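Local coordinates for protein hemolysins related proteins containing CBS domains (Klebsiella pneumoniae subsp. pneumoniae, PDB 3HF7) that is of uncharacterised cellular function, this part being a CBS-domain pair that binds AMP, from a membrane protein whose family is tentatively assigned flavin adenine dinucleotide binding, at residues V2-I7 against V82-L88; I14-N20 against I38-D43. All coordinates share one frame; numbering follows the deposited sequence.

Interaction 1: V2-I7 against V82-L88; sequences VSVNDI and VPEGTPL
Val4 N gives its hydrogen to Thr86 O over 2.7 Å, tying the start of a short helical turn to the loop that follows strand 81-83. The contact belongs to a CBS-domain pair, whose chain start here packs against a loop of the CBS domain that spans roughly 68-127. Ser3, the N-cap of the turn, forms a single beta bridge with Pro87, another N-cap, and their CA atoms lie 4.0 Å apart. Ser3 and Asp6 form a capping box, with Asp6 OD2 accepting from Ser3 N at 2.7 Å, nearly along the C-O axis; Ser3 OG adds a capping bond from Asn5 N. Small polar Ser and short acidic Asp suit these two roles. Pro83 to Thr86 make a type II turn, in which glycine readily takes the positive phi of Gly85 (79°). The turn presents Gly85 N to Asn5 OD1 at 2.7 Å, tilted 28° from the amide's carbonyl plane. Asn5 reaches it because its CG stands anti to its own carbonyl carbon, chi1 -56°. Val4 meanwhile turns apolar branches to Val82 and, outside the segments, to Val116. Branched Leu88 divides its contacts: CD1 lies 4.0 Å from Val2 CG1, whereas CD2 lies against the Ser3-Val4 peptide, 3.5 Å from Val4 N, and touches Ile7 CG1 at 3.6 Å.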
ATOM      1  N   VAL A   2     -10.973 -15.813 -13.187  1.00 38.64           N
ATOM      2  CA  VAL A   2     -10.962 -14.947 -11.997  1.00 38.26           C
ATOM      3  C   VAL A   2      -9.809 -13.933 -12.105  1.00 38.07           C
ATOM      4  O   VAL A   2      -8.692 -14.290 -12.504  1.00 38.30           O
ATOM      5  CB  VAL A   2     -10.900 -15.747 -10.650  1.00 38.30           C
ATOM      6  CG1 VAL A   2     -11.210 -14.813  -9.449  1.00 38.39           C
ATOM      7  CG2 VAL A   2     -11.897 -16.937 -10.661  1.00 38.21           C
ATOM      8  N   SER A   3     -10.093 -12.672 -11.766  1.00 37.55           N
ATOM      9  CA  SER A   3      -9.143 -11.580 -11.973  1.00 36.92           C
ATOM     10  C   SER A   3      -8.838 -10.821 -10.695  1.00 36.38           C
ATOM     11  O   SER A   3      -9.522 -10.961  -9.677  1.00 36.22           O
ATOM     12  CB  SER A   3      -9.680 -10.592 -13.015  1.00 37.14           C
ATOM     13  OG  SER A   3     -10.378  -9.525 -12.384  1.00 37.52           O
ATOM     14  N   VAL A   4      -7.805  -9.994 -10.777  1.00 35.71           N
ATOM     15  CA  VAL A   4      -7.397  -9.149  -9.678  1.00 35.48           C
ATOM     16  C   VAL A   4      -8.586  -8.385  -9.073  1.00 35.35           C
ATOM     17  O   VAL A   4      -8.655  -8.188  -7.855  1.00 35.26           O
ATOM     18  CB  VAL A   4      -6.255  -8.211 -10.140  1.00 35.55           C
ATOM     19  CG1 VAL A   4      -6.612  -6.745  -9.994  1.00 35.31           C
ATOM     20  CG2 VAL A   4      -4.970  -8.547  -9.421  1.00 35.23           C
ATOM     21  N   ASN A   5      -9.532  -7.997  -9.930  1.00 35.19           N
ATOM     22  CA  ASN A   5     -10.700  -7.213  -9.524  1.00 34.81           C
ATOM     23  C   ASN A   5     -11.526  -7.934  -8.473  1.00 34.64           C
ATOM     24  O   ASN A   5     -12.151  -7.304  -7.619  1.00 34.24           O
ATOM     25  CB  ASN A   5     -11.586  -6.876 -10.730  1.00 34.98           C
ATOM     26  CG  ASN A   5     -10.836  -6.143 -11.846  1.00 35.66           C
ATOM     27  OD1 ASN A   5      -9.729  -5.624 -11.651  1.00 37.17           O
ATOM     28  ND2 ASN A   5     -11.449  -6.103 -13.026  1.00 35.85           N
ATOM     29  N   ASP A   6     -11.503  -9.264  -8.526  1.00 34.48           N
ATOM     30  CA  ASP A   6     -12.340 -10.073  -7.656  1.00 34.36           C
ATOM     31  C   ASP A   6     -11.861 -10.139  -6.211  1.00 34.16           C
ATOM     32  O   ASP A   6     -12.666 -10.369  -5.303  1.00 34.15           O
ATOM     33  CB  ASP A   6     -12.509 -11.457  -8.254  1.00 34.49           C
ATOM     34  CG  ASP A   6     -13.086 -11.391  -9.640  1.00 35.55           C
ATOM     35  OD1 ASP A   6     -14.187 -10.805  -9.773  1.00 37.74           O
ATOM     36  OD2 ASP A   6     -12.442 -11.885 -10.592  1.00 35.65           O
ATOM     37  N   ILE A   7     -10.565  -9.904  -5.995  1.00 33.81           N
ATOM     38  CA  ILE A   7      -9.963 -10.121  -4.668  1.00 33.27           C
ATOM     39  C   ILE A   7      -9.308  -8.912  -4.016  1.00 32.82           C
ATOM     40  O   ILE A   7      -9.015  -8.939  -2.820  1.00 32.82           O
ATOM     41  CB  ILE A   7      -8.985 -11.322  -4.668  1.00 33.35           C
ATOM     42  CG1 ILE A   7      -8.005 -11.240  -5.837  1.00 33.21           C
ATOM     43  CG2 ILE A   7      -9.769 -12.615  -4.776  1.00 33.46           C
ATOM     44  CD1 ILE A   7      -6.649 -10.843  -5.459  1.00 33.04           C
ATOM     45  N   VAL A  82      -0.637  -2.179 -10.451  1.00 29.02           N
ATOM     46  CA  VAL A  82      -1.166  -3.334 -11.191  1.00 28.73           C
ATOM     47  C   VAL A  82      -2.382  -2.897 -12.010  1.00 28.71           C
ATOM     48  O   VAL A  82      -3.350  -2.393 -11.439  1.00 28.64           O
ATOM     49  CB  VAL A  82      -1.652  -4.433 -10.210  1.00 28.63           C
ATOM     50  CG1 VAL A  82      -2.326  -5.587 -10.953  1.00 28.46           C
ATOM     51  CG2 VAL A  82      -0.507  -4.931  -9.363  1.00 29.21           C
ATOM     52  N   PRO A  83      -2.363  -3.112 -13.337  1.00 28.66           N
ATOM     53  CA  PRO A  83      -3.541  -2.734 -14.129  1.00 28.57           C
ATOM     54  C   PRO A  83      -4.829  -3.392 -13.628  1.00 28.59           C
ATOM     55  O   PRO A  83      -4.795  -4.497 -13.073  1.00 28.76           O
ATOM     56  CB  PRO A  83      -3.202  -3.247 -15.531  1.00 28.41           C
ATOM     57  CG  PRO A  83      -1.725  -3.310 -15.567  1.00 28.46           C
ATOM     58  CD  PRO A  83      -1.304  -3.701 -14.176  1.00 28.70           C
ATOM     59  N   GLU A  84      -5.947  -2.696 -13.801  1.00 28.41           N
ATOM     60  CA  GLU A  84      -7.260  -3.268 -13.539  1.00 28.53           C
ATOM     61  C   GLU A  84      -7.474  -4.526 -14.379  1.00 27.93           C
ATOM     62  O   GLU A  84      -7.151  -4.553 -15.566  1.00 27.55           O
ATOM     63  CB  GLU A  84      -8.347  -2.229 -13.845  1.00 28.95           C
ATOM     64  CG  GLU A  84      -9.740  -2.790 -14.126  1.00 30.85           C
ATOM     65  CD  GLU A  84     -10.018  -3.020 -15.624  1.00 34.48           C
ATOM     66  OE1 GLU A  84     -10.416  -4.155 -15.995  1.00 34.84           O
ATOM     67  OE2 GLU A  84      -9.856  -2.062 -16.429  1.00 36.29           O
ATOM     68  N   GLY A  85      -8.010  -5.564 -13.749  1.00 27.64           N
ATOM     69  CA  GLY A  85      -8.435  -6.759 -14.461  1.00 27.75           C
ATOM     70  C   GLY A  85      -7.324  -7.713 -14.842  1.00 27.90           C
ATOM     71  O   GLY A  85      -7.546  -8.673 -15.577  1.00 27.70           O
ATOM     72  N   THR A  86      -6.118  -7.450 -14.352  1.00 28.18           N
ATOM     73  CA  THR A  86      -5.034  -8.390 -14.529  1.00 28.06           C
ATOM     74  C   THR A  86      -5.488  -9.703 -13.878  1.00 28.52           C
ATOM     75  O   THR A  86      -6.030  -9.700 -12.761  1.00 28.91           O
ATOM     76  CB  THR A  86      -3.730  -7.833 -13.940  1.00 28.01           C
ATOM     77  OG1 THR A  86      -3.291  -6.736 -14.750  1.00 27.71           O
ATOM     78  CG2 THR A  86      -2.630  -8.879 -13.898  1.00 27.32           C
ATOM     79  N   PRO A  87      -5.321 -10.823 -14.597  1.00 28.53           N
ATOM     80  CA  PRO A  87      -5.793 -12.110 -14.088  1.00 28.63           C
ATOM     81  C   PRO A  87      -4.865 -12.641 -13.010  1.00 28.79           C
ATOM     82  O   PRO A  87      -3.643 -12.448 -13.088  1.00 28.63           O
ATOM     83  CB  PRO A  87      -5.759 -13.022 -15.325  1.00 28.60           C
ATOM     84  CG  PRO A  87      -5.411 -12.117 -16.497  1.00 28.39           C
ATOM     85  CD  PRO A  87      -4.706 -10.945 -15.929  1.00 28.47           C
ATOM     86  N   LEU A  88      -5.452 -13.304 -12.016  1.00 28.98           N
ATOM     87  CA  LEU A  88      -4.709 -13.792 -10.857  1.00 29.25           C
ATOM     88  C   LEU A  88      -3.491 -14.597 -11.275  1.00 29.58           C
ATOM     89  O   LEU A  88      -2.416 -14.495 -10.670  1.00 29.82           O
ATOM     90  CB  LEU A  88      -5.612 -14.643  -9.967  1.00 29.11           C
ATOM     91  CG  LEU A  88      -6.816 -13.933  -9.348  1.00 29.03           C
ATOM     92  CD1 LEU A  88      -7.427 -14.782  -8.237  1.00 28.70           C
ATOM     93  CD2 LEU A  88      -6.401 -12.578  -8.812  1.00 29.72           C
TER

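Interaction 2: I14-N20 against I38-D43; sequences IVGIDIN and IVLYRD. With AMP (adenosine monophosphate), chain B.
Val15 sets its CG1 against Ile38 CG2 and meets the adenine with its backbone. Val15 N donates to AMP N1 (2.9 Å), and AMP N6 donates to Val15 O (3.1 Å), a main-chain pairing that matches the base's own donor and acceptor. Val39 N also points to Val15 O, through a weak bond. Beyond the pocket, Ile17 N binds Val39 O, Tyr41 N binds Ile17 O and Ile19 N binds Tyr41 O at 2.6 Å. These bonds knit parallel strands 16-18 and 37-41, joined through helix 23-31 as a beta-alpha-beta unit. Gly16, bare of a side chain, comes within 4.1 Å of Val39, CA to CA. Ile17, on the face shared with Leu40, packs its CD1 on Ile38 CD1 and reaches Ile26 and Leu30 of the helix. On the other face, the Tyr41 ring lies flat over the Ile17-Asp18 peptide, Ile17 O standing 3.5 Å above its plane toward the rim. Chi1 of 62° sets the ring between its backbone N and carbonyl carbon, turned to that neighbouring strand. Short, acidic Asp18 closes the far end: OD1 takes Asn20 N (3.1 Å), an Asx turn, and Asp43 N (2.7 Å) from opposite faces of the carboxylate.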
ATOM      1  N   ILE A  14      -9.064   1.125   1.663  1.00 26.25           N
ATOM      2  CA  ILE A  14      -7.621   1.202   1.739  1.00 25.16           C
ATOM      3  C   ILE A  14      -7.245   2.090   2.917  1.00 25.33           C
ATOM      4  O   ILE A  14      -7.661   3.250   2.982  1.00 25.70           O
ATOM      5  CB  ILE A  14      -7.021   1.745   0.429  1.00 24.66           C
ATOM      6  CG1 ILE A  14      -7.364   0.800  -0.725  1.00 24.00           C
ATOM      7  CG2 ILE A  14      -5.531   1.868   0.544  1.00 24.41           C
ATOM      8  CD1 ILE A  14      -6.747   1.144  -2.072  1.00 22.22           C
ATOM      9  N   VAL A  15      -6.479   1.536   3.857  1.00 25.09           N
ATOM     10  CA  VAL A  15      -5.903   2.316   4.957  1.00 24.55           C
ATOM     11  C   VAL A  15      -4.621   3.020   4.504  1.00 24.60           C
ATOM     12  O   VAL A  15      -3.659   2.395   4.040  1.00 24.57           O
ATOM     13  CB  VAL A  15      -5.592   1.452   6.198  1.00 24.57           C
ATOM     14  CG1 VAL A  15      -5.005   2.311   7.300  1.00 24.26           C
ATOM     15  CG2 VAL A  15      -6.854   0.740   6.700  1.00 24.48           C
ATOM     16  N   GLY A  16      -4.629   4.334   4.630  1.00 24.57           N
ATOM     17  CA  GLY A  16      -3.477   5.138   4.303  1.00 24.98           C
ATOM     18  C   GLY A  16      -3.534   6.405   5.130  1.00 25.39           C
ATOM     19  O   GLY A  16      -4.455   6.596   5.933  1.00 25.38           O
ATOM     20  N   ILE A  17      -2.545   7.268   4.949  1.00 25.58           N
ATOM     21  CA  ILE A  17      -2.511   8.522   5.672  1.00 25.75           C
ATOM     22  C   ILE A  17      -2.342   9.665   4.705  1.00 25.82           C
ATOM     23  O   ILE A  17      -1.509   9.635   3.792  1.00 25.59           O
ATOM     24  CB  ILE A  17      -1.368   8.592   6.728  1.00 25.65           C
ATOM     25  CG1 ILE A  17      -1.351   7.355   7.618  1.00 25.55           C
ATOM     26  CG2 ILE A  17      -1.524   9.825   7.606  1.00 26.15           C
ATOM     27  CD1 ILE A  17      -0.021   7.193   8.375  1.00 25.13           C
ATOM     28  N   ASP A  18      -3.155  10.678   4.943  1.00 26.45           N
ATOM     29  CA  ASP A  18      -3.001  11.971   4.319  1.00 27.14           C
ATOM     30  C   ASP A  18      -1.802  12.633   4.956  1.00 27.11           C
ATOM     31  O   ASP A  18      -1.811  12.955   6.152  1.00 27.24           O
ATOM     32  CB  ASP A  18      -4.252  12.822   4.540  1.00 26.89           C
ATOM     33  CG  ASP A  18      -4.330  13.988   3.591  1.00 28.06           C
ATOM     34  OD1 ASP A  18      -3.316  14.272   2.904  1.00 28.24           O
ATOM     35  OD2 ASP A  18      -5.413  14.623   3.528  1.00 29.52           O
ATOM     36  N   ILE A  19      -0.757  12.824   4.167  1.00 27.39           N
ATOM     37  CA  ILE A  19       0.437  13.454   4.699  1.00 27.76           C
ATOM     38  C   ILE A  19       0.219  14.952   4.893  1.00 28.59           C
ATOM     39  O   ILE A  19       1.126  15.651   5.358  1.00 29.32           O
ATOM     40  CB  ILE A  19       1.702  13.152   3.866  1.00 27.36           C
ATOM     41  CG1 ILE A  19       1.728  13.968   2.581  1.00 27.30           C
ATOM     42  CG2 ILE A  19       1.799  11.664   3.584  1.00 27.11           C
ATOM     43  CD1 ILE A  19       3.040  13.828   1.834  1.00 27.60           C
ATOM     44  N   ASN A  20      -0.978  15.440   4.555  1.00 28.84           N
ATOM     45  CA  ASN A  20      -1.367  16.816   4.889  1.00 29.12           C
ATOM     46  C   ASN A  20      -1.789  17.062   6.348  1.00 29.04           C
ATOM     47  O   ASN A  20      -1.763  18.202   6.803  1.00 29.10           O
ATOM     48  CB  ASN A  20      -2.441  17.345   3.937  1.00 29.28           C
ATOM     49  CG  ASN A  20      -1.867  17.804   2.612  1.00 30.14           C
ATOM     50  OD1 ASN A  20      -0.660  17.988   2.473  1.00 30.04           O
ATOM     51  ND2 ASN A  20      -2.737  17.987   1.621  1.00 31.45           N
ATOM     52  N   ILE A  38       1.006   0.666   4.555  1.00 25.41           N
ATOM     53  CA  ILE A  38      -0.070   1.653   4.396  1.00 25.16           C
ATOM     54  C   ILE A  38       0.326   2.732   3.422  1.00 25.18           C
ATOM     55  O   ILE A  38       1.504   3.058   3.303  1.00 25.34           O
ATOM     56  CB  ILE A  38      -0.464   2.337   5.708  1.00 25.00           C
ATOM     57  CG1 ILE A  38       0.780   2.836   6.438  1.00 24.72           C
ATOM     58  CG2 ILE A  38      -1.324   1.409   6.559  1.00 25.48           C
ATOM     59  CD1 ILE A  38       0.706   4.262   6.805  1.00 24.40           C
ATOM     60  N   VAL A  39      -0.678   3.301   2.750  1.00 25.31           N
ATOM     61  CA  VAL A  39      -0.436   4.257   1.679  1.00 24.91           C
ATOM     62  C   VAL A  39      -0.201   5.640   2.266  1.00 25.05           C
ATOM     63  O   VAL A  39      -0.939   6.090   3.143  1.00 25.55           O
ATOM     64  CB  VAL A  39      -1.595   4.283   0.629  1.00 24.73           C
ATOM     65  CG1 VAL A  39      -1.226   5.152  -0.571  1.00 24.04           C
ATOM     66  CG2 VAL A  39      -1.948   2.881   0.157  1.00 24.16           C
ATOM     67  N   LEU A  40       0.848   6.298   1.786  1.00 24.83           N
ATOM     68  CA  LEU A  40       1.056   7.715   2.046  1.00 24.47           C
ATOM     69  C   LEU A  40       0.553   8.491   0.838  1.00 24.85           C
ATOM     70  O   LEU A  40       0.947   8.213  -0.302  1.00 24.71           O
ATOM     71  CB  LEU A  40       2.541   7.995   2.295  1.00 23.71           C
ATOM     72  CG  LEU A  40       3.221   7.257   3.459  1.00 22.61           C
ATOM     73  CD1 LEU A  40       4.696   7.680   3.547  1.00 21.20           C
ATOM     74  CD2 LEU A  40       2.487   7.469   4.807  1.00 18.52           C
ATOM     75  N   TYR A  41      -0.332   9.449   1.082  1.00 25.39           N
ATOM     76  CA  TYR A  41      -0.835  10.290   0.003  1.00 26.19           C
ATOM     77  C   TYR A  41      -1.038  11.742   0.450  1.00 27.16           C
ATOM     78  O   TYR A  41      -1.070  12.055   1.652  1.00 27.18           O
ATOM     79  CB  TYR A  41      -2.160   9.732  -0.520  1.00 26.10           C
ATOM     80  CG  TYR A  41      -3.260   9.702   0.519  1.00 26.37           C
ATOM     81  CD1 TYR A  41      -3.985  10.859   0.843  1.00 27.54           C
ATOM     82  CD2 TYR A  41      -3.574   8.526   1.187  1.00 25.82           C
ATOM     83  CE1 TYR A  41      -4.995  10.821   1.802  1.00 26.75           C
ATOM     84  CE2 TYR A  41      -4.570   8.489   2.148  1.00 24.75           C
ATOM     85  CZ  TYR A  41      -5.265   9.621   2.448  1.00 25.45           C
ATOM     86  OH  TYR A  41      -6.251   9.545   3.396  1.00 27.70           O
ATOM     87  N   ARG A  42      -1.204  12.620  -0.530  1.00 27.64           N
ATOM     88  CA  ARG A  42      -1.498  13.998  -0.254  1.00 28.31           C
ATOM     89  C   ARG A  42      -2.954  14.259  -0.677  1.00 28.44           C
ATOM     90  O   ARG A  42      -3.276  14.245  -1.874  1.00 28.39           O
ATOM     91  CB  ARG A  42      -0.516  14.864  -1.029  1.00 28.44           C
ATOM     92  CG  ARG A  42      -0.234  16.229  -0.435  1.00 30.74           C
ATOM     93  CD  ARG A  42       0.932  16.890  -1.182  1.00 34.27           C
ATOM     94  NE  ARG A  42       1.056  16.332  -2.533  1.00 36.76           N
ATOM     95  CZ  ARG A  42       2.152  15.750  -3.037  1.00 38.03           C
ATOM     96  NH1 ARG A  42       3.279  15.655  -2.326  1.00 38.34           N
ATOM     97  NH2 ARG A  42       2.120  15.276  -4.279  1.00 38.70           N
ATOM     98  N   ASP A  43      -3.830  14.468   0.311  1.00 28.25           N
ATOM     99  CA  ASP A  43      -5.234  14.863   0.083  1.00 28.21           C
ATOM    100  C   ASP A  43      -6.200  13.716  -0.152  1.00 28.31           C
ATOM    101  O   ASP A  43      -7.228  13.602   0.520  1.00 28.47           O
ATOM    102  CB  ASP A  43      -5.353  15.837  -1.083  1.00 28.32           C
ATOM    103  CG  ASP A  43      -4.822  17.201  -0.746  1.00 28.60           C
ATOM    104  OD1 ASP A  43      -4.941  17.596   0.436  1.00 28.54           O
ATOM    105  OD2 ASP A  43      -4.297  17.882  -1.656  1.00 28.85           O
TER
HETATM  106  P   AMP B   1      -1.650  -7.324   7.153  1.00 74.49           P
HETATM  107  O1P AMP B   1      -2.799  -6.823   8.011  1.00 73.97           O
HETATM  108  O2P AMP B   1      -0.712  -6.260   6.631  1.00 74.62           O
HETATM  109  O3P AMP B   1      -0.918  -8.531   7.674  1.00 74.98           O
HETATM  110  O5' AMP B   1      -2.366  -7.920   5.827  1.00 74.75           O
HETATM  111  C5' AMP B   1      -3.601  -8.652   5.880  1.00 71.19           C
HETATM  112  C4' AMP B   1      -4.466  -8.367   4.653  1.00 69.25           C
HETATM  113  O4' AMP B   1      -5.194  -7.149   4.817  1.00 67.86           O
HETATM  114  C3' AMP B   1      -3.677  -8.222   3.349  1.00 69.96           C
HETATM  115  O3' AMP B   1      -3.534  -9.453   2.610  1.00 71.65           O
HETATM  116  C2' AMP B   1      -4.478  -7.210   2.561  1.00 68.72           C
HETATM  117  O2' AMP B   1      -5.425  -7.860   1.726  1.00 68.33           O
HETATM  118  C1' AMP B   1      -5.233  -6.400   3.592  1.00 68.20           C
HETATM  119  N9  AMP B   1      -4.508  -5.104   3.673  1.00 67.70           N
HETATM  120  C8  AMP B   1      -3.175  -5.014   3.804  1.00 67.92           C
HETATM  121  N7  AMP B   1      -2.769  -3.725   3.835  1.00 68.20           N
HETATM  122  C5  AMP B   1      -3.850  -2.955   3.714  1.00 67.22           C
HETATM  123  C6  AMP B   1      -4.083  -1.501   3.667  1.00 67.17           C
HETATM  124  N6  AMP B   1      -3.043  -0.636   3.775  1.00 66.17           N
HETATM  125  N1  AMP B   1      -5.364  -1.086   3.527  1.00 68.02           N
HETATM  126  C2  AMP B   1      -6.398  -1.955   3.423  1.00 68.14           C
HETATM  127  N3  AMP B   1      -6.243  -3.296   3.447  1.00 68.29           N
HETATM  128  C4  AMP B   1      -5.007  -3.858   3.597  1.00 67.64           C

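Interaction 1 and interaction 2 lie on opposite sides of the chain's centre, with their centres 23 Å apart and their nearest atoms about 10 Å apart, so neither touches the other. Along the chain, 14-20 against 38-43 is nested inside the loop that 2-7 against 82-88 closes. Interaction 2 meets the adenine of AMP directly, while interaction 1 stands back from the nucleotide: the side chain of Ile7 is about 8 Å from AMP but only about 4 Å from that of Asp120, which hydrogen-bonds the ligand. Through Ile7, interaction 1 probably contributes to the second shell around Asp120, whereas interaction 2 supplies first-shell atoms.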